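Local coordinates for beta-glucanase (Bacteroides thetaiotaomicron, PDB 6EUG), which probably hydrolyses O-glycosidic bonds, with a family 43 glycosidase domain that probably acts on beta-1,3-galactosidic linkages and here binds glucoimidazole, at residues F201-M215 against H227-I239. Sequence-based numbering, arbitrary orientation. Where two conformers were deposited one is given.
Sequences FVKRDLKDGQMSRDM and HIYSSEDNLTLQI. With GIM (glucoimidazole), chain B.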
loop_
_atom_site.group_PDB
_atom_site.type_symbol
_atom_site.label_atom_id
_atom_site.label_comp_id
_atom_site.label_asym_id
_atom_site.label_seq_id
_atom_site.Cartn_x
_atom_site.Cartn_y
_atom_site.Cartn_z
ATOM N N PHE A 201 19.527 -10.232 -2.032
ATOM C CA PHE A 201 18.175 -10.847 -1.834
ATOM C C PHE A 201 17.337 -10.914 -3.107
ATOM O O PHE A 201 16.396 -11.757 -3.208
ATOM C CB PHE A 201 17.405 -10.166 -0.659
ATOM C CG PHE A 201 17.896 -10.542 0.747
ATOM C CD1 PHE A 201 18.898 -11.496 0.989
ATOM C CD2 PHE A 201 17.333 -9.912 1.847
ATOM C CE1 PHE A 201 19.300 -11.790 2.304
ATOM C CE2 PHE A 201 17.723 -10.204 3.152
ATOM C CZ PHE A 201 18.704 -11.141 3.381
ATOM N N VAL A 202 17.618 -10.048 -4.083
ATOM C CA VAL A 202 17.020 -10.220 -5.401
ATOM C C VAL A 202 17.428 -11.584 -6.009
ATOM O O VAL A 202 16.560 -12.359 -6.474
ATOM C CB VAL A 202 17.398 -9.076 -6.377
ATOM C CG1 VAL A 202 16.803 -9.314 -7.764
ATOM C CG2 VAL A 202 16.943 -7.708 -5.849
ATOM N N LYS A 203 18.725 -11.872 -5.996
ATOM C CA LYS A 203 19.252 -13.164 -6.522
ATOM C C LYS A 203 18.691 -14.365 -5.725
ATOM O O LYS A 203 18.290 -15.363 -6.319
ATOM C CB LYS A 203 20.802 -13.145 -6.525
ATOM N N ARG A 204 18.603 -14.233 -4.396
ATOM C CA ARG A 204 18.041 -15.262 -3.521
ATOM C C ARG A 204 16.619 -15.617 -3.954
ATOM O O ARG A 204 16.258 -16.790 -4.022
ATOM C CB ARG A 204 18.024 -14.775 -2.076
ATOM C CG ARG A 204 17.625 -15.807 -1.027
ATOM C CD ARG A 204 17.268 -15.163 0.305
ATOM N NE ARG A 204 16.130 -14.225 0.209
ATOM C CZ ARG A 204 15.686 -13.439 1.194
ATOM N NH1 ARG A 204 16.258 -13.446 2.400
ATOM N NH2 ARG A 204 14.636 -12.642 0.984
ATOM N N ASP A 205 15.823 -14.596 -4.259
ATOM C CA ASP A 205 14.406 -14.801 -4.508
ATOM C C ASP A 205 14.060 -14.902 -5.992
ATOM O O ASP A 205 12.880 -15.059 -6.330
ATOM C CB ASP A 205 13.624 -13.644 -3.867
ATOM C CG ASP A 205 13.683 -13.655 -2.333
ATOM O OD1 ASP A 205 13.977 -14.735 -1.737
ATOM O OD2 ASP A 205 13.403 -12.574 -1.721
ATOM N N LEU A 206 15.075 -14.832 -6.864
ATOM C CA LEU A 206 14.868 -14.758 -8.313
ATOM C C LEU A 206 13.976 -15.874 -8.841
ATOM O O LEU A 206 13.079 -15.569 -9.623
ATOM C CB LEU A 206 16.207 -14.766 -9.069
ATOM C CG LEU A 206 16.179 -14.676 -10.614
ATOM C CD1 LEU A 206 15.779 -13.282 -11.042
ATOM C CD2 LEU A 206 17.547 -15.037 -11.208
ATOM N N LYS A 207 14.223 -17.138 -8.450
ATOM C CA LYS A 207 13.534 -18.282 -9.103
ATOM C C LYS A 207 12.033 -18.294 -8.830
ATOM O O LYS A 207 11.229 -18.449 -9.759
ATOM C CB LYS A 207 14.156 -19.645 -8.723
ATOM N N ASP A 208 11.652 -18.065 -7.585
ATOM C CA ASP A 208 10.240 -18.172 -7.171
ATOM C C ASP A 208 9.513 -16.823 -7.100
ATOM O O ASP A 208 8.283 -16.787 -6.942
ATOM C CB ASP A 208 10.120 -18.900 -5.822
ATOM C CG ASP A 208 10.586 -20.338 -5.881
ATOM O OD1 ASP A 208 10.527 -21.002 -6.951
ATOM O OD2 ASP A 208 11.022 -20.818 -4.818
ATOM N N GLY A 209 10.251 -15.732 -7.281
ATOM C CA GLY A 209 9.651 -14.387 -7.274
ATOM C C GLY A 209 9.986 -13.495 -6.080
ATOM O O GLY A 209 10.286 -13.949 -4.973
ATOM N N GLN A 210 9.877 -12.200 -6.321
ATOM C CA GLN A 210 10.214 -11.180 -5.327
ATOM C C GLN A 210 9.116 -11.077 -4.266
ATOM O O GLN A 210 7.914 -11.237 -4.576
ATOM C CB GLN A 210 10.431 -9.824 -6.016
ATOM C CG GLN A 210 11.557 -9.855 -7.059
ATOM C CD GLN A 210 12.899 -10.206 -6.460
ATOM O OE1 GLN A 210 13.344 -9.549 -5.509
ATOM N NE2 GLN A 210 13.569 -11.260 -7.018
ATOM N N MET A 211 9.540 -10.831 -3.024
ATOM C CA MET A 211 8.629 -10.733 -1.893
ATOM C C MET A 211 7.780 -9.483 -1.989
ATOM O O MET A 211 8.226 -8.482 -2.511
ATOM C CB MET A 211 9.397 -10.719 -0.561
ATOM C CG MET A 211 10.178 -12.008 -0.262
ATOM S SD MET A 211 11.267 -11.892 1.163
ATOM C CE MET A 211 10.086 -11.743 2.510
ATOM N N SER A 212 6.527 -9.585 -1.531
ATOM C CA SER A 212 5.598 -8.428 -1.494
ATOM C C SER A 212 4.856 -8.420 -0.193
ATOM O O SER A 212 4.123 -9.376 0.078
ATOM C CB SER A 212 4.588 -8.527 -2.684
ATOM O OG SER A 212 3.739 -7.382 -2.772
ATOM N N ARG A 213 5.058 -7.370 0.627
ATOM C CA ARG A 213 4.319 -7.174 1.863
ATOM C C ARG A 213 3.461 -5.890 1.770
ATOM O O ARG A 213 2.483 -5.896 1.009
ATOM C CB ARG A 213 5.217 -7.311 3.118
ATOM C CG ARG A 213 5.821 -8.699 3.279
ATOM C CD ARG A 213 5.996 -9.041 4.761
ATOM N NE ARG A 213 6.659 -10.322 5.039
ATOM C CZ ARG A 213 7.968 -10.477 5.255
ATOM N NH1 ARG A 213 8.820 -9.446 5.156
ATOM N NH2 ARG A 213 8.448 -11.689 5.540
ATOM N N ASP A 214 3.806 -4.806 2.467
ATOM C CA ASP A 214 3.058 -3.564 2.316
ATOM C C ASP A 214 3.083 -3.151 0.816
ATOM O O ASP A 214 4.110 -3.334 0.128
ATOM C CB ASP A 214 3.646 -2.403 3.132
ATOM C CG ASP A 214 3.419 -2.516 4.628
ATOM O OD1 ASP A 214 2.802 -3.478 5.151
ATOM O OD2 ASP A 214 3.840 -1.551 5.313
ATOM N N MET A 215 1.935 -2.679 0.326
ATOM C CA MET A 215 1.747 -2.375 -1.111
ATOM C C MET A 215 0.690 -1.322 -1.413
ATOM O O MET A 215 -0.175 -1.004 -0.586
ATOM C CB MET A 215 1.402 -3.670 -1.880
ATOM C CG MET A 215 0.171 -4.442 -1.389
ATOM S SD MET A 215 -0.902 -5.196 -2.638
ATOM C CE MET A 215 -1.715 -3.697 -3.233
ATOM N N HIS A 227 2.066 -1.765 -9.617
ATOM C CA HIS A 227 2.055 -2.407 -8.273
ATOM C C HIS A 227 3.378 -2.008 -7.556
ATOM O O HIS A 227 4.481 -2.334 -8.028
ATOM C CB HIS A 227 1.877 -3.916 -8.439
ATOM C CG HIS A 227 1.939 -4.719 -7.165
ATOM N ND1 HIS A 227 2.490 -5.985 -7.113
ATOM C CD2 HIS A 227 1.528 -4.435 -5.909
ATOM C CE1 HIS A 227 2.403 -6.444 -5.874
ATOM N NE2 HIS A 227 1.828 -5.515 -5.124
ATOM N N ILE A 228 3.234 -1.293 -6.444
ATOM C CA ILE A 228 4.344 -0.705 -5.685
ATOM C C ILE A 228 4.376 -1.458 -4.347
ATOM O O ILE A 228 3.356 -1.513 -3.659
ATOM C CB ILE A 228 4.160 0.796 -5.454
ATOM C CG1 ILE A 228 4.181 1.535 -6.817
ATOM C CG2 ILE A 228 5.311 1.341 -4.607
ATOM C CD1 ILE A 228 3.594 2.907 -6.838
ATOM N N TYR A 229 5.498 -2.055 -3.990
ATOM C CA TYR A 229 5.529 -2.904 -2.771
ATOM C C TYR A 229 6.868 -2.977 -2.050
ATOM O O TYR A 229 7.917 -2.809 -2.668
ATOM C CB TYR A 229 5.028 -4.332 -3.107
ATOM C CG TYR A 229 5.832 -4.980 -4.253
ATOM C CD1 TYR A 229 5.524 -4.705 -5.608
ATOM C CD2 TYR A 229 6.957 -5.797 -3.994
ATOM C CE1 TYR A 229 6.273 -5.259 -6.629
ATOM C CE2 TYR A 229 7.705 -6.356 -5.016
ATOM C CZ TYR A 229 7.399 -6.048 -6.338
ATOM O OH TYR A 229 8.173 -6.568 -7.351
ATOM N N SER A 230 6.805 -3.255 -0.739
ATOM C CA SER A 230 7.986 -3.504 0.065
ATOM C C SER A 230 8.446 -4.959 -0.200
ATOM O O SER A 230 7.674 -5.906 -0.057
ATOM C CB SER A 230 7.698 -3.261 1.553
ATOM O OG SER A 230 7.232 -1.934 1.786
ATOM N N SER A 231 9.706 -5.110 -0.592
ATOM C CA SER A 231 10.284 -6.400 -1.052
ATOM C C SER A 231 11.614 -6.728 -0.335
ATOM O O SER A 231 12.059 -5.974 0.526
ATOM C CB SER A 231 10.535 -6.327 -2.571
ATOM O OG SER A 231 10.734 -7.612 -3.170
ATOM N N GLU A 232 12.257 -7.853 -0.686
ATOM C CA GLU A 232 13.574 -8.184 -0.147
ATOM C C GLU A 232 13.605 -8.117 1.417
ATOM O O GLU A 232 14.390 -7.369 2.023
ATOM C CB GLU A 232 14.625 -7.245 -0.783
ATOM C CG GLU A 232 14.628 -7.202 -2.306
ATOM C CD GLU A 232 15.599 -6.215 -2.948
ATOM O OE1 GLU A 232 16.679 -5.873 -2.343
ATOM O OE2 GLU A 232 15.264 -5.706 -4.075
ATOM N N ASP A 233 12.739 -8.893 2.063
ATOM C CA ASP A 233 12.634 -8.932 3.539
ATOM C C ASP A 233 12.288 -7.515 4.087
ATOM O O ASP A 233 12.817 -7.105 5.137
ATOM C CB ASP A 233 13.892 -9.520 4.236
ATOM C CG ASP A 233 14.021 -11.060 4.095
ATOM O OD1 ASP A 233 13.154 -11.739 3.575
ATOM O OD2 ASP A 233 15.047 -11.631 4.484
ATOM N N ASN A 234 11.438 -6.787 3.329
ATOM C CA ASN A 234 11.001 -5.402 3.629
ATOM C C ASN A 234 12.102 -4.325 3.415
ATOM O O ASN A 234 11.852 -3.140 3.626
ATOM C CB ASN A 234 10.433 -5.259 5.075
ATOM C CG ASN A 234 9.132 -6.017 5.306
ATOM O OD1 ASN A 234 8.502 -6.527 4.386
ATOM N ND2 ASN A 234 8.756 -6.131 6.571
ATOM N N LEU A 235 13.295 -4.716 2.986
ATOM C CA LEU A 235 14.431 -3.789 2.924
ATOM C C LEU A 235 14.393 -2.792 1.739
ATOM O O LEU A 235 15.039 -1.757 1.799
ATOM C CB LEU A 235 15.764 -4.551 2.913
ATOM C CG LEU A 235 16.077 -5.381 4.172
ATOM C CD1 LEU A 235 17.092 -6.486 3.940
ATOM C CD2 LEU A 235 16.533 -4.486 5.293
ATOM N N THR A 236 13.699 -3.134 0.663
ATOM C CA THR A 236 13.843 -2.420 -0.622
ATOM C C THR A 236 12.469 -2.268 -1.242
ATOM O O THR A 236 11.675 -3.250 -1.221
ATOM C CB THR A 236 14.748 -3.265 -1.568
ATOM O OG1 THR A 236 16.019 -3.524 -0.924
ATOM C CG2 THR A 236 14.984 -2.552 -2.903
ATOM N N LEU A 237 12.155 -1.084 -1.814
ATOM C CA LEU A 237 10.886 -0.916 -2.557
ATOM C C LEU A 237 11.050 -1.404 -4.003
ATOM O O LEU A 237 12.109 -1.208 -4.599
ATOM C CB LEU A 237 10.442 0.532 -2.632
ATOM C CG LEU A 237 9.852 1.164 -1.385
ATOM C CD1 LEU A 237 9.757 2.653 -1.626
ATOM C CD2 LEU A 237 8.473 0.567 -1.077
ATOM N N GLN A 238 10.000 -2.045 -4.541
ATOM C CA GLN A 238 9.950 -2.376 -5.977
ATOM C C GLN A 238 8.688 -1.808 -6.629
ATOM O O GLN A 238 7.651 -1.661 -5.952
ATOM C CB GLN A 238 10.116 -3.891 -6.220
ATOM C CG GLN A 238 11.500 -4.423 -5.839
ATOM C CD GLN A 238 11.665 -5.935 -6.015
ATOM O OE1 GLN A 238 10.761 -6.604 -6.547
ATOM N NE2 GLN A 238 12.814 -6.492 -5.546
ATOM N N ILE A 239 8.805 -1.427 -7.924
ATOM C CA ILE A 239 7.698 -0.883 -8.729
ATOM C C ILE A 239 7.611 -1.743 -9.973
ATOM O O ILE A 239 8.583 -1.782 -10.735
ATOM C CB ILE A 239 7.932 0.585 -9.141
ATOM C CG1 ILE A 239 8.202 1.441 -7.895
ATOM C CG2 ILE A 239 6.750 1.116 -9.955
ATOM C CD1 ILE A 239 8.396 2.935 -8.157
HETATM C C1 GIM B . 3.549 -3.301 9.482
HETATM C C2 GIM B . 2.683 -3.006 8.319
HETATM N N10 GIM B . 3.212 -4.043 10.552
HETATM C C3 GIM B . 1.219 -3.334 8.667
HETATM C C4 GIM B . 1.164 -4.709 9.396
HETATM C C5 GIM B . 1.857 -4.622 10.765
HETATM C C6 GIM B . 1.927 -5.965 11.489
HETATM C C7 GIM B . 5.315 -3.383 10.787
HETATM C C8 GIM B . 4.289 -4.091 11.381
HETATM N N1 GIM B . 4.838 -2.901 9.617
HETATM O O3 GIM B . 0.421 -3.411 7.476
HETATM O O2 GIM B . 2.982 -1.663 7.853
HETATM O O4 GIM B . 1.733 -5.799 8.626
HETATM O O6 GIM B . 2.816 -6.851 10.814
HETATM O O HOH W 1 19.027 -7.388 -2.023
HETATM O O HOH W 2 12.436 -10.202 -2.745
HETATM O O HOH W 3 6.052 -4.357 4.492
#
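Ser231 OG donates to Met211 O at 2.7 Å, on a lone pair in the carbonyl plane, at the densely packed middle of this contact within one blade of the five-bladed beta-propeller of family 43. The chain of 206-214 runs from helix 200-205 past the type I' turn of Glu232-Leu235 toward the blade's innermost strand, 215-219. Two backbone bonds fix its last residues: Ser230 O accepts from Arg213 N, and Ser230 N donates to Asp214 O at 2.8 Å. These bonds probably help to place Asp214, whose OD2 accepts from Ala264 N and, at 2.7 Å, from O2 of glucoimidazole. In the same buried part, Gln238 NE2 reaches Gln210 OE1 at 3.1 Å, nearly straight (172°) but tilted from the acceptor's carbonyl plane. A water hydrogen-bonded to Asp205 OD2, Gln210 OE1, Ser231 OG and Met211 N links both segments.

Toward solvent the contact is polar and less buried: Arg204 is exposed, and Asp233, Asn234 and Arg213 partly so. Arg204, bent at chi3, lays its guanidinium over one face of the Phe201 ring while NH1 and NH2 grip Asp233 end-on from above the carboxylate plane, and NE and NH2 hold Asp205 side-on. The two carboxylates thus share one arginine, which probably moderates their mutual repulsion. Arg213 NH1 meets Asn234 OD1 at 3.0 Å, and its NH2 bonds Tyr136 O. The Asn234 oxygen lies within the guanidinium plane of Arg213, yet NH1 sits 64° out of the amide's carbonyl plane.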